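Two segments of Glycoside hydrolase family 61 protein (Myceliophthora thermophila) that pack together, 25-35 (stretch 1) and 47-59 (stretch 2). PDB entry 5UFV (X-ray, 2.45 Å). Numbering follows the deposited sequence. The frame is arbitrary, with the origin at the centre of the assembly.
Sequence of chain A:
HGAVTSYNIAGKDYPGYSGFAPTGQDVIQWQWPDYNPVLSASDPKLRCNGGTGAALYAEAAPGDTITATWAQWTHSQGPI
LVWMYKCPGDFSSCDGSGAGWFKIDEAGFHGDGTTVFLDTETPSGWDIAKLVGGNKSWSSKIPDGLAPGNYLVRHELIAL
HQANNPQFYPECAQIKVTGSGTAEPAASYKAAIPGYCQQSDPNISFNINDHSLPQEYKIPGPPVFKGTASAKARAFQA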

# COMPACT_ATOMS: atom_id res chain seq x y z
N GLN A 25 -3.75 -0.99 23.36
CA GLN A 25 -3.14 0.33 23.42
C GLN A 25 -3.54 1.15 22.18
O GLN A 25 -3.66 0.60 21.08
CB GLN A 25 -1.62 0.17 23.54
CG GLN A 25 -0.77 1.34 23.05
CD GLN A 25 0.51 0.87 22.34
OE1 GLN A 25 0.52 -0.16 21.66
NE2 GLN A 25 1.58 1.65 22.48
N ASP A 26 -3.73 2.45 22.37
CA ASP A 26 -4.03 3.38 21.27
C ASP A 26 -2.93 3.41 20.20
O ASP A 26 -1.76 3.55 20.53
CB ASP A 26 -4.23 4.80 21.82
CG ASP A 26 -5.54 4.97 22.62
OD1 ASP A 26 -6.46 4.14 22.48
OD2 ASP A 26 -5.64 5.96 23.41
N VAL A 27 -3.31 3.27 18.93
CA VAL A 27 -2.36 3.37 17.81
C VAL A 27 -2.91 4.18 16.63
O VAL A 27 -4.05 4.61 16.64
CB VAL A 27 -1.87 1.97 17.35
CG1 VAL A 27 -1.04 1.26 18.45
CG2 VAL A 27 -3.04 1.08 16.92
N ILE A 28 -2.09 4.43 15.61
CA ILE A 28 -2.55 5.16 14.41
C ILE A 28 -3.09 4.20 13.32
O ILE A 28 -3.80 4.62 12.40
CB ILE A 28 -1.44 6.05 13.82
CG1 ILE A 28 -0.26 5.22 13.30
CG2 ILE A 28 -0.92 7.06 14.85
CD1 ILE A 28 0.63 5.97 12.33
N GLN A 29 -2.77 2.92 13.47
CA GLN A 29 -3.05 1.89 12.48
C GLN A 29 -4.41 1.19 12.72
O GLN A 29 -4.75 0.85 13.85
CB GLN A 29 -1.93 0.83 12.51
CG GLN A 29 -1.86 -0.03 11.26
CD GLN A 29 -0.78 -1.11 11.34
OE1 GLN A 29 -0.65 -1.79 12.36
NE2 GLN A 29 -0.00 -1.26 10.29
N TRP A 30 -5.13 0.96 11.62
CA TRP A 30 -6.38 0.20 11.64
C TRP A 30 -6.06 -1.26 11.86
O TRP A 30 -4.98 -1.71 11.54
CB TRP A 30 -7.12 0.39 10.31
CG TRP A 30 -7.80 1.71 10.18
CD1 TRP A 30 -7.42 2.89 10.75
CD2 TRP A 30 -8.96 1.99 9.42
NE1 TRP A 30 -8.30 3.90 10.40
CE2 TRP A 30 -9.25 3.36 9.57
CE3 TRP A 30 -9.79 1.22 8.62
CZ2 TRP A 30 -10.32 3.96 8.98
CZ3 TRP A 30 -10.86 1.82 8.02
CH2 TRP A 30 -11.13 3.17 8.21
N GLN A 31 -7.00 -2.00 12.43
CA GLN A 31 -6.72 -3.35 12.89
C GLN A 31 -6.46 -4.23 11.69
O GLN A 31 -6.93 -3.98 10.60
CB GLN A 31 -7.91 -3.94 13.68
CG GLN A 31 -8.43 -3.10 14.85
CD GLN A 31 -9.45 -2.05 14.42
OE1 GLN A 31 -9.50 -1.64 13.24
NE2 GLN A 31 -10.27 -1.60 15.36
N TRP A 32 -5.69 -5.27 11.91
CA TRP A 32 -5.48 -6.30 10.91
C TRP A 32 -5.39 -7.60 11.71
O TRP A 32 -5.03 -7.55 12.89
CB TRP A 32 -4.23 -6.02 10.08
CG TRP A 32 -3.00 -5.69 10.86
CD1 TRP A 32 -2.63 -4.46 11.28
CD2 TRP A 32 -1.97 -6.59 11.28
NE1 TRP A 32 -1.44 -4.54 11.95
CE2 TRP A 32 -1.01 -5.83 11.96
CE3 TRP A 32 -1.78 -7.97 11.15
CZ2 TRP A 32 0.15 -6.38 12.51
CZ3 TRP A 32 -0.60 -8.54 11.72
CH2 TRP A 32 0.34 -7.73 12.39
N PRO A 33 -5.81 -8.73 11.11
CA PRO A 33 -6.03 -9.95 11.89
C PRO A 33 -4.78 -10.83 12.05
O PRO A 33 -4.62 -11.51 13.06
CB PRO A 33 -7.11 -10.70 11.08
CG PRO A 33 -6.83 -10.32 9.66
CD PRO A 33 -6.21 -8.92 9.69
N ASP A 34 -3.92 -10.82 11.04
CA ASP A 34 -2.78 -11.75 10.99
C ASP A 34 -2.08 -11.50 9.66
O ASP A 34 -2.34 -10.49 9.00
CB ASP A 34 -3.25 -13.21 11.15
CG ASP A 34 -4.34 -13.60 10.13
OD1 ASP A 34 -4.24 -13.18 8.92
OD2 ASP A 34 -5.31 -14.31 10.54
N TYR A 35 -1.20 -12.40 9.26
CA TYR A 35 -0.40 -12.22 8.06
C TYR A 35 -0.94 -12.89 6.80
O TYR A 35 -0.24 -12.94 5.79
CB TYR A 35 1.01 -12.76 8.29
CG TYR A 35 1.95 -11.95 9.16
CD1 TYR A 35 1.69 -10.64 9.53
CD2 TYR A 35 3.16 -12.53 9.57
CE1 TYR A 35 2.60 -9.94 10.32
CE2 TYR A 35 4.07 -11.85 10.32
CZ TYR A 35 3.80 -10.56 10.71
OH TYR A 35 4.74 -9.90 11.47
N ARG A 47 -9.47 -3.42 1.37
CA ARG A 47 -9.28 -2.03 1.72
C ARG A 47 -8.28 -1.82 2.84
O ARG A 47 -7.24 -1.20 2.66
CB ARG A 47 -10.62 -1.38 2.09
CG ARG A 47 -10.56 0.14 2.21
CD ARG A 47 -11.91 0.74 2.51
NE ARG A 47 -12.79 0.46 1.40
CZ ARG A 47 -14.10 0.62 1.40
NH1 ARG A 47 -14.74 1.09 2.46
NH2 ARG A 47 -14.75 0.27 0.32
N CYS A 48 -8.60 -2.33 4.02
CA CYS A 48 -7.76 -2.14 5.19
C CYS A 48 -7.68 -3.42 5.98
O CYS A 48 -7.56 -3.40 7.21
CB CYS A 48 -8.34 -1.02 6.06
SG CYS A 48 -8.29 0.65 5.33
N ASN A 49 -7.73 -4.55 5.28
CA ASN A 49 -7.62 -5.87 5.90
C ASN A 49 -8.64 -6.01 7.01
O ASN A 49 -8.36 -6.61 8.04
CB ASN A 49 -6.20 -6.08 6.45
CG ASN A 49 -5.69 -7.50 6.30
OD1 ASN A 49 -6.43 -8.45 6.19
ND2 ASN A 49 -4.40 -7.63 6.34
N GLY A 50 -9.84 -5.46 6.79
CA GLY A 50 -10.97 -5.61 7.72
C GLY A 50 -10.95 -4.70 8.94
O GLY A 50 -11.87 -4.74 9.73
N GLY A 51 -9.93 -3.88 9.12
CA GLY A 51 -9.92 -2.87 10.20
C GLY A 51 -11.08 -1.89 10.06
O GLY A 51 -11.72 -1.79 9.00
N THR A 52 -11.38 -1.20 11.14
CA THR A 52 -12.50 -0.27 11.19
C THR A 52 -12.09 1.11 11.61
O THR A 52 -12.85 2.05 11.39
CB THR A 52 -13.55 -0.71 12.20
OG1 THR A 52 -12.90 -1.04 13.43
CG2 THR A 52 -14.35 -1.91 11.68
N GLY A 53 -10.92 1.23 12.24
CA GLY A 53 -10.47 2.52 12.71
C GLY A 53 -9.36 2.46 13.71
O GLY A 53 -8.81 1.40 13.98
N ALA A 54 -9.05 3.62 14.26
CA ALA A 54 -7.95 3.77 15.19
C ALA A 54 -8.10 5.06 16.00
O ALA A 54 -8.73 6.00 15.53
CB ALA A 54 -6.64 3.77 14.43
N ALA A 55 -7.49 5.12 17.18
CA ALA A 55 -7.70 6.22 18.14
C ALA A 55 -6.80 7.42 17.87
O ALA A 55 -7.19 8.58 18.17
CB ALA A 55 -7.48 5.71 19.56
N LEU A 56 -5.62 7.16 17.34
CA LEU A 56 -4.62 8.19 17.14
C LEU A 56 -4.34 8.49 15.67
O LEU A 56 -4.73 7.74 14.80
CB LEU A 56 -3.30 7.77 17.79
CG LEU A 56 -3.39 7.39 19.26
CD1 LEU A 56 -2.01 7.03 19.80
CD2 LEU A 56 -4.06 8.49 20.09
N TYR A 57 -3.63 9.59 15.45
CA TYR A 57 -3.15 10.03 14.13
C TYR A 57 -1.70 10.51 14.27
O TYR A 57 -1.27 10.91 15.35
CB TYR A 57 -3.99 11.18 13.60
CG TYR A 57 -4.10 12.31 14.59
CD1 TYR A 57 -3.11 13.27 14.69
CD2 TYR A 57 -5.20 12.39 15.49
CE1 TYR A 57 -3.19 14.29 15.62
CE2 TYR A 57 -5.28 13.41 16.41
CZ TYR A 57 -4.27 14.36 16.47
OH TYR A 57 -4.32 15.38 17.39
N ALA A 58 -0.94 10.44 13.18
CA ALA A 58 0.37 11.07 13.12
C ALA A 58 0.22 12.44 12.43
O ALA A 58 -0.53 12.56 11.47
CB ALA A 58 1.33 10.18 12.36
N GLU A 59 0.93 13.45 12.91
CA GLU A 59 1.00 14.74 12.22
C GLU A 59 2.04 14.70 11.14
O GLU A 59 3.08 14.04 11.28
CB GLU A 59 1.32 15.89 13.19
CG GLU A 59 0.30 16.00 14.32
CD GLU A 59 -0.18 17.42 14.63
OE1 GLU A 59 0.55 18.41 14.34
OE2 GLU A 59 -1.30 17.53 15.17
O HOH W 1 -6.31 2.74 18.54
O HOH W 2 -6.65 0.26 15.47
O HOH W 3 -2.60 -10.03 6.46

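Two largely irregular segments can pack closely without forming a sheet, provided that a few well-placed side chains and waters do the work that a regular hydrogen-bond ladder would otherwise do. The pairing of residues 25-35 with 47-59 in this family 61 glycoside hydrolase is a good example. The chains run antiparallel: Asp26 lies nearest Ala55, Trp30 nearest Gly53 and Trp32 nearest Asn49. Together they bury 817 Å², yet a single direct backbone hydrogen bond joins them, from Leu56 N to Val27 O (3.1 Å).

Water extends this sparse pairing. Water 1 accepts from Val27 N (3.1 Å) and from Ala55 N (3.0 Å), joining two donors that could not satisfy each other. Water 2 solves the converse problem, donating to Gln29 O (2.6 Å) and Gly53 O (2.9 Å), two carbonyls that lie 4.1 Å apart. Alpha carbons add weaker polar contacts: Ile28 CA approaches Leu56 O at 3.4 Å and Trp30 CA approaches Gly53 O at 3.6 Å, both with nearly linear geometry at the hydrogen.

A side-chain amide can also stand in for a backbone partner. Although the CA-to-CB bond of Gln31 points sideways, the end of the side chain comes nearer to the second stretch, and Gln31 OE1 accepts from Thr52 N at 2.9 Å. Gln31 OE1 also takes a weak hydrogen bond from Gly53 N (3.4 Å), while Gln31 NE2 donates weakly to Thr52 OG1 (3.3 Å). The amide thus engages both backbone and side chain of Thr52.

Aromatic packing centres on Trp30, which has the largest covered area of any residue here. Gly53 CA sits 3.4 Å from the centroid of the Trp30 five-membered ring, only 8° off the normal, a CH-pi contact squarely over the face. Cys48 SG approaches obliquely, 4.3 Å from the centroid of the Trp30 six-membered ring, and Ala54 CB lies 3.9 Å from Trp30 CD1.

A type I' turn from Cys48 to Gly51, closed by Gly51 N donating to Cys48 O (3.1 Å), ends at a point of close approach. Gly51 CA comes within 3.2 Å of Gln31 O; an ideal CB on this glycine would lie 2.5 Å from Gln31 O and 2.9 Å from Trp30 CB, both clashes.

Aliphatic contacts are made by Ile28: its CG2 meets Leu56 CB at 3.8 Å, and its CD1 reaches Ala58 CB at 4.3 Å. At the other end, the contact is of a different kind, with the amide oxygen Asn49 OD1 lying 3.5 Å from Pro33 CD.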